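Local coordinates for protein computational Design of Enzyme (Synthetic construct, PDB 3TP4) that is a computationally designed enzyme on a glycosyl hydrolase family 26-like TIM barrel, probably carrying an activated serine within a Ser-His-Glu catalytic triad, at residues K302-I307 with P350-A355; P64-W69 with N316-T321; I32-H37 with H330-P335; K57-D62 with A338-F343; G26-G31 with G275-F280. All blocks are in the same frame, centred on the assembly; numbering follows the deposited sequence.

Contacts 1, 2, 3 and 5 are buried, and each has at least one segment on the parallel barrel sheet; contact 4 lies farther out, its centre about 28 Å from the centre of the chain, and is only partly buried. Strand 32-37 belongs to contact 3 and is the direct sheet neighbour of strands 66-70 and 318-321 in contact 2 and of strand 352-353 in contact 1. Helix 340-348 provides one side of contact 4, whose Phe343 ring also meets Phe34 of contact 3. Chemistry follows place: contact 1 is purely apolar, contact 2 brings a carboxylate into the interior, contact 3 rests on an imidazole face, contact 4 mixes apolar packing with a turn, and contact 5 buries a guanidinium.

Contact 1. Residues K302-I307 with P350-A355; sequences KVLAAI and PFTLFA
Leu304 reaches from helix 299-308 to the segment 350-355, and both of its methyls do the touching. Its CD2 lies 3.8 Å from CG2 of Thr352. The other branch, Leu304 CD1, stands equally far from the same Thr352 CG2, 3.8 Å, which places the threonine methyl against the fork of the leucine. CD1 of Leu304 also meets CD2 of Phe351 at 4.1 Å, approaching the ring at its edge, near the ring plane. The total buried area of 149 Å² and the absence of any polar bond between the segments mark this as a small van der Waals contact.

The torsions show how these groups are positioned. In Leu304 the CG atom stands opposite the backbone N (chi1 -177°), carrying the fork off the helix toward the strand. In Thr352 a chi1 of 55° divides the side chain by chemistry: the methyl turns to Leu304, while OG1 is within hydrogen-bonding reach of the carbonyl oxygens of Tyr346 and Asp349, between which its single hydrogen can be shared or alternate. Leu304 packs on Tyr346 and Asp349 too, and the backbone N of Phe351 is held by the carboxylate of Asp349.

Further out, the backbone of Phe351 and Leu353 pairs with that of Ile32 through hydrogen bonds. A helix of the outer layer thus packs, through one leucine, on a short strand that runs parallel to strand 32-37, as in the helix-over-sheet layering of a TIM barrel.

Contact 2. Residues P64-W69 with N316-T321; sequences PAVFGW and NAYMET
Gly68 and Glu320 form the tight part of this contact: CA of Gly68 lies 3.5 Å from OE2 of Glu320. A side chain here would have nowhere to go, since a beta carbon built on Gly68 would fall only 2.0 Å from that same oxygen. The glycine therefore lets the carboxylate come close against the backbone of strand 66-70. Glu320 arrives there by an extended chain, its CG opposite the backbone N (chi1 -177°).

The second point of contact is apolar. CG2 of Val66 sits 4.0 Å from CB of Tyr318 and nearly as close to CG, with the two side chains crossing at about a right angle. The approach to the tyrosine is at the root of the ring, and slanted to its plane. Between these two points the packing is looser, for Val66 CG1 and Glu320 OE1 are 4.5 Å apart. Neither side faces solvent: all four touching residues are buried, and Thr109 of strand 107-113 packs on both Val66 and Glu320.

The two strands are not sheet neighbours. Their axes pass 8.1 Å apart at 47°, and strand 32-37 runs between them, paired with each, so the side chains meet on the inner side of the curved parallel sheet.

Glu320 OE2 is hydrogen-bonded to ND1 of His37, whose NE2 in turn bonds OG of Ser70. This charge-relay geometry is consistent with the designed serine-containing triad, in which Glu320 would be the acid. The chemistry of the contact implies that Gly68 makes room for this carboxylate, while Val66 and Tyr318 form a separate apolar pair.

Contact 3. Residues I32-H37 with H330-P335; sequences ILFGHH and HFVPVP
His36 on strand 32-37 and Val332 in an irregular loop bring their CA atoms to 8.0 Å, too far for backbone pairing, so the side chains bridge the gap. A single methyl does most of the work. CG2 of Val332 stands over one face of the His36 imidazole, 3.6 Å from the ring centroid and 19° off the ring normal, a CH-pi contact. The methyl is displaced toward one side of the ring, Val332 CG2 lying 3.5 Å from both CD2 and NE2 of His36. That same methyl meets Phe34 differently, touching CZ of its ring at the edge at 3.9 Å.

The imidazole is carried toward the loop by a chi1 of -174°, with CG of His36 opposite the backbone N, and the hydrogen bond from its ND1 to OG1 of Thr39 helps fix its rotation. On the loop side, Asn324 OD1 holds the backbone N of Val332. With an alanine here in place of His36, Val332 CG2 would probably lose the ring face it rests on, and Thr39 OG1 its imidazole partner.

One valine methyl thus packs on the face of one ring and the edge of another, and the histidine uses a ring nitrogen for a polar bond and its pi face for packing, next to the probable triad residue His37.

Contact 4. Residues K57-D62 with A338-F343; sequences KNVTGD and ALLEDF
Thr60 OG1 is gripped from two places in its own chain: it is hydrogen-bonded to the carbonyl oxygen of Val56 and accepts a hydrogen bond from the backbone N of Asp62 at 3.1 Å, nearly straight at 164°. The second bond defines an ST turn where helix 55-60 ends. Gly61 follows with a positive phi, and Lys57 NZ reaches over from above the carbonyl plane to Gly61 O at 2.9 Å.

With chi1 at 75°, OG1 of Thr60 sits between the backbone N and the carbonyl carbon, which leaves CG2 beside the N and directed at Phe343. CG2 of Thr60 lies 3.5 Å from CE2 of Phe343, slanted to the ring. Val59 CG2 comes to the same CE2 of Phe343 at the edge, 4.2 Å away, while its other branch, CG1, meets CD1 of Leu340 at 4.0 Å. A valine in place of Thr60 would probably leave Asp62 N without its turn acceptor and the helix exit freer to shift.

Beyond the segments, Gln344 NE2 bonds Val59 O, and Phe34 and Phe300 meet the Phe343 ring edge-to-face. The chemistry implies a division of labour: polar atoms shape the end of helix 55-60, and methyls join it to the ring and leucine of helix 340-348.

Contact 5. Residues G26-G31 with G275-F280; sequences GVRGEG and GKVSAF
Arg28, in the loop leading from helix 15-27 to strand 32-37 of the TIM barrel, extends its side chain to the short strand 277-278. The contact buries 156 Å², and the arginine supplies the largest share.

Ionic interactions hold the end of the side chain. Two carboxylates, those of Asp25 and Asp272, form salt bridges with NH1, which probably offsets the cost of burying the guanidinium charge.

Hydrogen bonds to outside carbonyls use the other nitrogens. NE bonds the oxygen of Arg315, and NH2 makes a weak bond to Ala268 O.

Close polar approaches also run between the segments. NH2 of Arg28 lies 3.1 Å from OG of Ser278, and that OG is hydrogen-bonded to OD1 of Asn316. NH1 of Arg28 comes within 3.3 Å of Lys276 O, but at an angle too poor for a bond.

Apolar contact is slight and falls on the aliphatic part of the chain, where CD of Arg28 meets CG1 of Val277 at 4.2 Å. Val277 packs in turn on Leu21 and Leu24 of helix 15-27. A bend at chi3 (57°) brings the guanidinium of Arg28 to the backbone N of Ser278.

Backbone bonds shape both approaches. Val27 O takes two donors, Glu30 N at 2.8 Å and the more distant Gly31 N, while Gly29 turns the chain with positive phi. Across the contact, Gly275 closes helix 254-274 in a Schellman motif just ahead of the strand.

Last, the buried backbone N of Ser278, which has no hydrogen-bond partner in the model, lies over one face of the Arg28 guanidinium, 3.7 Å above its plane and toward the rim.

Contact 1. Residues K302-I307 with P350-A355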
# COMPACT_ATOMS: atom_id res chain seq x y z
N LYS A 302 -13.47 21.85 7.06
CA LYS A 302 -12.45 22.72 6.46
C LYS A 302 -11.54 21.94 5.50
O LYS A 302 -11.23 22.42 4.39
CB LYS A 302 -11.62 23.40 7.55
CG LYS A 302 -12.36 24.48 8.29
CD LYS A 302 -11.56 25.00 9.47
CE LYS A 302 -10.21 25.54 9.02
NZ LYS A 302 -9.56 26.34 10.10
N VAL A 303 -11.12 20.75 5.92
CA VAL A 303 -10.31 19.90 5.05
C VAL A 303 -11.08 19.54 3.78
O VAL A 303 -10.60 19.73 2.67
CB VAL A 303 -9.86 18.61 5.77
CG1 VAL A 303 -9.43 17.55 4.76
CG2 VAL A 303 -8.71 18.92 6.72
N LEU A 304 -12.31 19.05 3.96
CA LEU A 304 -13.15 18.69 2.83
C LEU A 304 -13.41 19.87 1.89
O LEU A 304 -13.39 19.71 0.67
CB LEU A 304 -14.49 18.10 3.31
CG LEU A 304 -15.43 17.63 2.21
CD1 LEU A 304 -14.76 16.47 1.51
CD2 LEU A 304 -16.85 17.22 2.73
N ALA A 305 -13.69 21.05 2.43
CA ALA A 305 -13.97 22.21 1.57
C ALA A 305 -12.75 22.65 0.74
O ALA A 305 -12.88 23.11 -0.40
CB ALA A 305 -14.51 23.38 2.41
N ALA A 306 -11.56 22.49 1.32
CA ALA A 306 -10.32 22.80 0.59
C ALA A 306 -10.13 21.84 -0.58
O ALA A 306 -9.74 22.24 -1.68
CB ALA A 306 -9.13 22.73 1.52
N ILE A 307 -10.40 20.57 -0.32
CA ILE A 307 -10.29 19.54 -1.36
C ILE A 307 -11.31 19.84 -2.46
O ILE A 307 -10.96 19.91 -3.64
CB ILE A 307 -10.55 18.14 -0.77
CG1 ILE A 307 -9.46 17.76 0.23
CG2 ILE A 307 -10.65 17.09 -1.87
CD1 ILE A 307 -9.66 16.40 0.89
N PRO A 350 -22.52 15.88 0.45
CA PRO A 350 -22.76 14.99 -0.68
C PRO A 350 -21.47 14.47 -1.30
O PRO A 350 -21.46 13.43 -1.95
CB PRO A 350 -23.50 15.87 -1.69
CG PRO A 350 -23.99 17.05 -0.91
CD PRO A 350 -23.02 17.25 0.21
N PHE A 351 -20.37 15.19 -1.10
CA PHE A 351 -19.14 14.77 -1.75
C PHE A 351 -18.51 13.53 -1.08
O PHE A 351 -17.83 12.76 -1.73
CB PHE A 351 -18.14 15.94 -1.88
CG PHE A 351 -16.97 15.63 -2.79
CD1 PHE A 351 -17.14 15.61 -4.17
CD2 PHE A 351 -15.72 15.37 -2.27
CE1 PHE A 351 -16.08 15.32 -5.01
CE2 PHE A 351 -14.66 15.07 -3.10
CZ PHE A 351 -14.83 15.05 -4.47
N THR A 352 -18.77 13.32 0.21
CA THR A 352 -18.22 12.14 0.90
C THR A 352 -19.11 10.92 0.76
O THR A 352 -20.31 11.00 1.03
CB THR A 352 -17.98 12.41 2.41
OG1 THR A 352 -19.21 12.85 3.01
CG2 THR A 352 -16.88 13.47 2.59
N LEU A 353 -18.53 9.79 0.37
CA LEU A 353 -19.32 8.58 0.15
C LEU A 353 -19.14 7.58 1.27
O LEU A 353 -18.03 7.33 1.73
CB LEU A 353 -18.98 7.93 -1.19
CG LEU A 353 -19.23 8.82 -2.42
CD1 LEU A 353 -18.77 8.13 -3.70
CD2 LEU A 353 -20.69 9.20 -2.51
N PHE A 354 -20.26 7.03 1.71
CA PHE A 354 -20.25 5.99 2.73
C PHE A 354 -20.78 4.69 2.13
O PHE A 354 -21.14 4.65 0.95
CB PHE A 354 -21.05 6.48 3.94
CG PHE A 354 -20.32 7.51 4.75
CD1 PHE A 354 -20.01 8.76 4.20
CD2 PHE A 354 -19.91 7.24 6.05
CE1 PHE A 354 -19.32 9.71 4.92
CE2 PHE A 354 -19.22 8.18 6.78
CZ PHE A 354 -18.92 9.43 6.22
N ALA A 355 -20.81 3.63 2.93
CA ALA A 355 -21.14 2.29 2.45
C ALA A 355 -22.38 2.20 1.56
O ALA A 355 -22.34 1.58 0.49
CB ALA A 355 -21.28 1.33 3.61

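Contact 2. Residues P64-W69 with N316-T321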
# COMPACT_ATOMS: atom_id res chain seq x y z
N PRO A 64 -18.55 3.31 6.96
CA PRO A 64 -17.67 3.96 5.97
C PRO A 64 -17.70 3.20 4.66
O PRO A 64 -18.05 2.01 4.64
CB PRO A 64 -16.28 3.85 6.60
CG PRO A 64 -16.39 2.71 7.58
CD PRO A 64 -17.80 2.68 8.06
N ALA A 65 -17.33 3.87 3.57
CA ALA A 65 -17.24 3.21 2.27
C ALA A 65 -15.97 2.37 2.20
O ALA A 65 -15.91 1.39 1.45
CB ALA A 65 -17.24 4.25 1.13
N VAL A 66 -14.96 2.75 2.97
CA VAL A 66 -13.71 1.99 3.01
C VAL A 66 -13.44 1.46 4.42
O VAL A 66 -13.48 2.21 5.39
CB VAL A 66 -12.52 2.83 2.50
CG1 VAL A 66 -11.20 2.21 2.95
CG2 VAL A 66 -12.56 2.97 0.95
N PHE A 67 -13.21 0.15 4.53
CA PHE A 67 -12.88 -0.49 5.80
C PHE A 67 -11.39 -0.79 5.79
O PHE A 67 -10.93 -1.61 4.98
CB PHE A 67 -13.64 -1.82 5.94
CG PHE A 67 -15.14 -1.68 6.21
CD1 PHE A 67 -15.96 -1.00 5.33
CD2 PHE A 67 -15.71 -2.28 7.33
CE1 PHE A 67 -17.34 -0.89 5.57
CE2 PHE A 67 -17.09 -2.18 7.57
CZ PHE A 67 -17.89 -1.49 6.70
N GLY A 68 -10.62 -0.14 6.66
CA GLY A 68 -9.19 -0.38 6.70
C GLY A 68 -8.80 -1.39 7.78
O GLY A 68 -9.48 -1.49 8.80
N TRP A 69 -7.71 -2.11 7.56
CA TRP A 69 -7.22 -3.13 8.48
C TRP A 69 -5.70 -3.23 8.41
O TRP A 69 -5.10 -2.92 7.38
CB TRP A 69 -7.75 -4.50 8.10
CG TRP A 69 -9.17 -4.57 7.76
CD1 TRP A 69 -9.70 -4.67 6.52
CD2 TRP A 69 -10.26 -4.63 8.68
NE1 TRP A 69 -11.07 -4.76 6.60
CE2 TRP A 69 -11.44 -4.74 7.91
CE3 TRP A 69 -10.36 -4.58 10.07
CZ2 TRP A 69 -12.70 -4.80 8.50
CZ3 TRP A 69 -11.62 -4.65 10.65
CH2 TRP A 69 -12.77 -4.76 9.87
N ASN A 316 -9.33 12.42 -6.15
CA ASN A 316 -8.79 11.41 -5.25
C ASN A 316 -9.89 10.48 -4.71
O ASN A 316 -10.94 10.94 -4.27
CB ASN A 316 -7.99 12.08 -4.14
CG ASN A 316 -6.60 12.45 -4.61
OD1 ASN A 316 -5.80 11.57 -4.90
ND2 ASN A 316 -6.33 13.74 -4.74
N ALA A 317 -9.64 9.18 -4.77
CA ALA A 317 -10.69 8.18 -4.67
C ALA A 317 -11.23 7.92 -3.27
O ALA A 317 -12.42 7.65 -3.11
CB ALA A 317 -10.22 6.88 -5.29
N TYR A 318 -10.36 7.97 -2.27
CA TYR A 318 -10.78 7.75 -0.89
C TYR A 318 -9.87 8.45 0.11
O TYR A 318 -8.79 8.94 -0.25
CB TYR A 318 -10.92 6.25 -0.57
CG TYR A 318 -9.65 5.41 -0.72
CD1 TYR A 318 -9.37 4.75 -1.91
CD2 TYR A 318 -8.76 5.24 0.35
CE1 TYR A 318 -8.23 3.96 -2.06
CE2 TYR A 318 -7.60 4.44 0.22
CZ TYR A 318 -7.35 3.80 -0.99
OH TYR A 318 -6.22 3.03 -1.15
N MSE A 319 -10.31 8.51 1.36
CA MSE A 319 -9.52 9.08 2.44
C MSE A 319 -9.87 8.35 3.73
O MSE A 319 -11.02 8.37 4.17
CB MSE A 319 -9.81 10.57 2.57
CG MSE A 319 -11.26 10.88 2.85
SE MSE A 319 -11.64 12.78 2.56
CE MSE A 319 -10.48 13.56 3.94
N GLU A 320 -8.88 7.70 4.33
CA GLU A 320 -9.10 6.84 5.48
C GLU A 320 -8.49 7.48 6.73
O GLU A 320 -7.36 7.96 6.70
CB GLU A 320 -8.47 5.46 5.24
CG GLU A 320 -8.74 4.48 6.39
CD GLU A 320 -7.83 3.25 6.34
OE1 GLU A 320 -7.38 2.86 5.24
OE2 GLU A 320 -7.59 2.66 7.42
N THR A 321 -9.25 7.49 7.83
CA THR A 321 -8.71 8.00 9.09
C THR A 321 -8.53 6.87 10.10
O THR A 321 -8.94 5.73 9.86
CB THR A 321 -9.58 9.15 9.68
OG1 THR A 321 -8.78 9.96 10.57
CG2 THR A 321 -10.76 8.59 10.46

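Contact 3. Residues I32-H37 with H330-P335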
# COMPACT_ATOMS: atom_id res chain seq x y z
N ILE A 32 -15.62 11.24 -2.77
CA ILE A 32 -14.46 10.61 -2.16
C ILE A 32 -14.93 9.67 -1.05
O ILE A 32 -15.66 10.07 -0.14
CB ILE A 32 -13.45 11.67 -1.67
CG1 ILE A 32 -12.14 11.01 -1.22
CG2 ILE A 32 -14.08 12.53 -0.57
CD1 ILE A 32 -10.97 12.00 -1.11
N LEU A 33 -14.56 8.39 -1.15
CA LEU A 33 -15.01 7.41 -0.17
C LEU A 33 -14.34 7.68 1.17
O LEU A 33 -13.11 7.76 1.27
CB LEU A 33 -14.68 5.97 -0.59
CG LEU A 33 -14.89 5.31 -1.97
CD1 LEU A 33 -15.43 3.90 -1.82
CD2 LEU A 33 -15.70 6.10 -2.96
N PHE A 34 -15.15 7.79 2.22
CA PHE A 34 -14.60 7.90 3.56
C PHE A 34 -14.23 6.52 4.11
O PHE A 34 -15.04 5.59 4.06
CB PHE A 34 -15.58 8.57 4.53
CG PHE A 34 -15.13 8.49 5.96
CD1 PHE A 34 -14.06 9.26 6.39
CD2 PHE A 34 -15.73 7.61 6.86
CE1 PHE A 34 -13.62 9.19 7.71
CE2 PHE A 34 -15.31 7.53 8.18
CZ PHE A 34 -14.27 8.32 8.61
N GLY A 35 -13.02 6.39 4.62
CA GLY A 35 -12.56 5.14 5.20
C GLY A 35 -12.20 5.27 6.67
O GLY A 35 -11.85 6.35 7.15
N HIS A 36 -12.29 4.15 7.39
CA HIS A 36 -11.97 4.13 8.81
C HIS A 36 -11.28 2.82 9.14
O HIS A 36 -11.71 1.75 8.71
CB HIS A 36 -13.24 4.31 9.65
CG HIS A 36 -12.98 4.45 11.12
ND1 HIS A 36 -13.79 3.88 12.07
CD2 HIS A 36 -12.02 5.12 11.79
CE1 HIS A 36 -13.34 4.18 13.28
NE2 HIS A 36 -12.26 4.93 13.14
N HIS A 37 -10.20 2.92 9.91
CA HIS A 37 -9.36 1.77 10.26
C HIS A 37 -9.96 0.98 11.42
O HIS A 37 -10.34 1.55 12.45
CB HIS A 37 -7.95 2.25 10.62
CG HIS A 37 -6.89 1.21 10.42
ND1 HIS A 37 -6.37 0.91 9.18
CD2 HIS A 37 -6.26 0.40 11.30
CE1 HIS A 37 -5.46 -0.04 9.31
NE2 HIS A 37 -5.37 -0.36 10.59
N HIS A 330 -8.50 8.21 19.61
CA HIS A 330 -9.46 7.82 18.60
C HIS A 330 -9.58 8.92 17.56
O HIS A 330 -9.27 10.08 17.84
CB HIS A 330 -10.81 7.44 19.22
CG HIS A 330 -11.51 8.57 19.91
ND1 HIS A 330 -11.20 8.96 21.20
CD2 HIS A 330 -12.54 9.35 19.52
CE1 HIS A 330 -11.99 9.96 21.56
NE2 HIS A 330 -12.82 10.21 20.56
N PHE A 331 -9.99 8.57 16.35
CA PHE A 331 -9.89 9.51 15.24
C PHE A 331 -11.23 9.92 14.64
O PHE A 331 -11.33 10.97 14.02
CB PHE A 331 -8.93 8.98 14.17
CG PHE A 331 -7.51 8.91 14.65
CD1 PHE A 331 -7.07 7.84 15.41
CD2 PHE A 331 -6.63 9.95 14.39
CE1 PHE A 331 -5.76 7.78 15.87
CE2 PHE A 331 -5.32 9.91 14.86
CZ PHE A 331 -4.88 8.82 15.59
N VAL A 332 -12.24 9.08 14.84
CA VAL A 332 -13.62 9.47 14.54
C VAL A 332 -14.30 9.94 15.83
O VAL A 332 -14.39 9.18 16.79
CB VAL A 332 -14.42 8.29 13.93
CG1 VAL A 332 -15.92 8.61 13.90
CG2 VAL A 332 -13.88 7.94 12.52
N PRO A 333 -14.77 11.20 15.86
CA PRO A 333 -15.43 11.73 17.06
C PRO A 333 -16.64 10.89 17.48
O PRO A 333 -17.32 10.32 16.64
CB PRO A 333 -15.91 13.12 16.62
CG PRO A 333 -15.07 13.48 15.45
CD PRO A 333 -14.72 12.18 14.76
N VAL A 334 -16.88 10.84 18.79
CA VAL A 334 -18.02 10.12 19.34
C VAL A 334 -18.73 11.08 20.29
O VAL A 334 -18.23 12.18 20.53
CB VAL A 334 -17.59 8.81 20.05
CG1 VAL A 334 -16.90 7.89 19.06
CG2 VAL A 334 -16.66 9.11 21.22
N PRO A 335 -19.93 10.71 20.77
CA PRO A 335 -20.64 11.68 21.62
C PRO A 335 -19.73 12.11 22.77
O PRO A 335 -19.04 11.28 23.35
CB PRO A 335 -21.84 10.88 22.12
CG PRO A 335 -22.09 9.89 21.04
CD PRO A 335 -20.72 9.49 20.56

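Contact 4. Residues K57-D62 with A338-F343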
# COMPACT_ATOMS: atom_id res chain seq x y z
N LYS A 57 -21.01 4.15 12.01
CA LYS A 57 -22.43 3.89 11.84
C LYS A 57 -23.24 4.59 12.94
O LYS A 57 -24.25 5.23 12.66
CB LYS A 57 -22.68 2.38 11.82
CG LYS A 57 -24.14 1.94 11.94
CD LYS A 57 -24.98 2.39 10.74
CE LYS A 57 -26.42 1.91 10.87
NZ LYS A 57 -27.26 2.31 9.70
N ASN A 58 -22.78 4.49 14.19
CA ASN A 58 -23.54 5.08 15.29
C ASN A 58 -23.58 6.61 15.24
O ASN A 58 -24.59 7.21 15.58
CB ASN A 58 -23.03 4.61 16.66
CG ASN A 58 -23.21 3.11 16.87
OD1 ASN A 58 -23.98 2.47 16.16
ND2 ASN A 58 -22.49 2.55 17.83
N VAL A 59 -22.49 7.23 14.81
CA VAL A 59 -22.45 8.69 14.78
C VAL A 59 -23.03 9.31 13.50
O VAL A 59 -23.59 10.39 13.55
CB VAL A 59 -21.03 9.25 15.03
CG1 VAL A 59 -20.48 8.72 16.35
CG2 VAL A 59 -20.12 8.89 13.90
N THR A 60 -22.88 8.63 12.36
CA THR A 60 -23.32 9.22 11.09
C THR A 60 -24.57 8.58 10.50
O THR A 60 -25.22 9.17 9.66
CB THR A 60 -22.22 9.14 10.00
OG1 THR A 60 -22.13 7.80 9.52
CG2 THR A 60 -20.88 9.57 10.56
N GLY A 61 -24.89 7.35 10.90
CA GLY A 61 -26.03 6.66 10.33
C GLY A 61 -25.64 5.70 9.21
O GLY A 61 -26.50 4.96 8.72
N ASP A 62 -24.37 5.70 8.82
CA ASP A 62 -23.86 4.75 7.81
C ASP A 62 -22.45 4.25 8.14
O ASP A 62 -21.68 4.90 8.84
CB ASP A 62 -23.87 5.39 6.42
CG ASP A 62 -23.91 4.35 5.29
OD1 ASP A 62 -23.84 3.14 5.58
OD2 ASP A 62 -24.02 4.75 4.12
N ALA A 338 -15.74 17.31 21.08
CA ALA A 338 -16.07 18.63 20.54
C ALA A 338 -16.25 18.60 19.01
O ALA A 338 -17.03 19.39 18.46
CB ALA A 338 -15.01 19.65 20.95
N LEU A 339 -15.53 17.71 18.33
CA LEU A 339 -15.57 17.68 16.87
C LEU A 339 -16.69 16.79 16.30
O LEU A 339 -16.79 16.61 15.08
CB LEU A 339 -14.20 17.25 16.29
CG LEU A 339 -13.13 18.33 16.08
CD1 LEU A 339 -11.78 17.69 15.73
CD2 LEU A 339 -13.55 19.34 15.02
N LEU A 340 -17.54 16.26 17.18
CA LEU A 340 -18.60 15.36 16.73
C LEU A 340 -19.52 16.01 15.69
O LEU A 340 -19.74 15.45 14.62
CB LEU A 340 -19.43 14.86 17.91
CG LEU A 340 -20.66 14.06 17.45
CD1 LEU A 340 -20.25 12.69 16.97
CD2 LEU A 340 -21.69 13.96 18.55
N GLU A 341 -20.03 17.19 15.99
CA GLU A 341 -20.94 17.86 15.07
C GLU A 341 -20.28 18.12 13.71
O GLU A 341 -20.90 17.93 12.66
CB GLU A 341 -21.47 19.17 15.67
CG GLU A 341 -22.32 19.98 14.71
CD GLU A 341 -23.04 21.14 15.39
OE1 GLU A 341 -22.51 21.69 16.38
OE2 GLU A 341 -24.16 21.49 14.93
N ASP A 342 -19.02 18.54 13.72
CA ASP A 342 -18.35 18.83 12.47
C ASP A 342 -18.16 17.56 11.65
O ASP A 342 -18.32 17.58 10.43
CB ASP A 342 -17.00 19.51 12.69
CG ASP A 342 -16.38 20.02 11.39
OD1 ASP A 342 -16.84 21.07 10.88
OD2 ASP A 342 -15.43 19.40 10.89
N PHE A 343 -17.83 16.46 12.31
CA PHE A 343 -17.66 15.21 11.58
C PHE A 343 -18.98 14.76 10.97
O PHE A 343 -19.03 14.32 9.83
CB PHE A 343 -17.05 14.10 12.46
CG PHE A 343 -16.82 12.82 11.71
CD1 PHE A 343 -15.74 12.69 10.85
CD2 PHE A 343 -17.72 11.77 11.81
CE1 PHE A 343 -15.54 11.53 10.14
CE2 PHE A 343 -17.53 10.61 11.10
CZ PHE A 343 -16.44 10.49 10.26

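Contact 5. Residues G26-G31 with G275-F280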
# COMPACT_ATOMS: atom_id res chain seq x y z
N GLY A 26 -12.94 5.86 -11.63
CA GLY A 26 -14.14 6.55 -12.08
C GLY A 26 -14.75 7.49 -11.06
O GLY A 26 -15.37 8.48 -11.43
N VAL A 27 -14.57 7.18 -9.78
CA VAL A 27 -15.15 8.03 -8.74
C VAL A 27 -14.36 9.33 -8.54
O VAL A 27 -14.88 10.31 -8.03
CB VAL A 27 -15.29 7.26 -7.40
CG1 VAL A 27 -13.98 7.29 -6.62
CG2 VAL A 27 -16.42 7.85 -6.57
N ARG A 28 -13.09 9.34 -8.96
CA ARG A 28 -12.23 10.49 -8.72
C ARG A 28 -12.83 11.80 -9.24
O ARG A 28 -13.13 11.92 -10.42
CB ARG A 28 -10.83 10.24 -9.29
CG ARG A 28 -10.17 9.02 -8.64
CD ARG A 28 -8.88 8.62 -9.33
NE ARG A 28 -7.94 9.74 -9.33
CZ ARG A 28 -7.15 10.05 -10.36
NH1 ARG A 28 -7.16 9.33 -11.48
NH2 ARG A 28 -6.34 11.11 -10.26
N GLY A 29 -13.03 12.76 -8.34
CA GLY A 29 -13.64 14.03 -8.69
C GLY A 29 -15.15 14.06 -8.54
O GLY A 29 -15.74 15.13 -8.52
N GLU A 30 -15.78 12.89 -8.43
CA GLU A 30 -17.23 12.81 -8.29
C GLU A 30 -17.63 12.71 -6.81
O GLU A 30 -18.58 13.32 -6.37
CB GLU A 30 -17.79 11.61 -9.06
CG GLU A 30 -17.55 11.69 -10.57
CD GLU A 30 -18.15 12.95 -11.18
OE1 GLU A 30 -19.36 13.19 -10.98
OE2 GLU A 30 -17.41 13.70 -11.86
N GLY A 31 -16.88 11.91 -6.07
CA GLY A 31 -17.06 11.78 -4.64
C GLY A 31 -15.86 11.07 -4.06
O GLY A 31 -15.14 10.37 -4.79
N GLY A 275 -2.24 6.79 -15.88
CA GLY A 275 -3.47 6.03 -16.05
C GLY A 275 -3.76 5.20 -14.81
O GLY A 275 -4.30 4.10 -14.90
N LYS A 276 -3.36 5.72 -13.65
CA LYS A 276 -3.55 5.02 -12.39
C LYS A 276 -4.57 5.73 -11.51
O LYS A 276 -5.16 6.73 -11.91
CB LYS A 276 -2.20 4.90 -11.65
CG LYS A 276 -1.17 4.01 -12.39
CD LYS A 276 0.12 3.85 -11.59
CE LYS A 276 1.16 3.02 -12.37
NZ LYS A 276 0.58 1.71 -12.78
N VAL A 277 -4.78 5.19 -10.31
CA VAL A 277 -5.67 5.78 -9.33
C VAL A 277 -4.86 6.46 -8.24
O VAL A 277 -3.84 5.94 -7.80
CB VAL A 277 -6.54 4.68 -8.67
CG1 VAL A 277 -7.23 5.22 -7.39
CG2 VAL A 277 -7.55 4.13 -9.66
N SER A 278 -5.29 7.65 -7.81
CA SER A 278 -4.70 8.27 -6.63
C SER A 278 -5.73 8.32 -5.52
O SER A 278 -6.94 8.39 -5.78
CB SER A 278 -4.20 9.68 -6.94
OG SER A 278 -5.28 10.50 -7.39
N ALA A 279 -5.26 8.29 -4.27
CA ALA A 279 -6.17 8.34 -3.12
C ALA A 279 -5.48 9.04 -1.96
O ALA A 279 -4.25 8.98 -1.85
CB ALA A 279 -6.59 6.93 -2.72
N PHE A 280 -6.26 9.71 -1.12
CA PHE A 280 -5.74 10.34 0.10
C PHE A 280 -5.68 9.25 1.18
O PHE A 280 -6.50 9.20 2.09
CB PHE A 280 -6.69 11.48 0.50
CG PHE A 280 -6.17 12.40 1.60
CD1 PHE A 280 -4.95 12.16 2.23
CD2 PHE A 280 -6.94 13.48 2.02
CE1 PHE A 280 -4.50 13.01 3.26
CE2 PHE A 280 -6.51 14.33 3.04
CZ PHE A 280 -5.29 14.10 3.67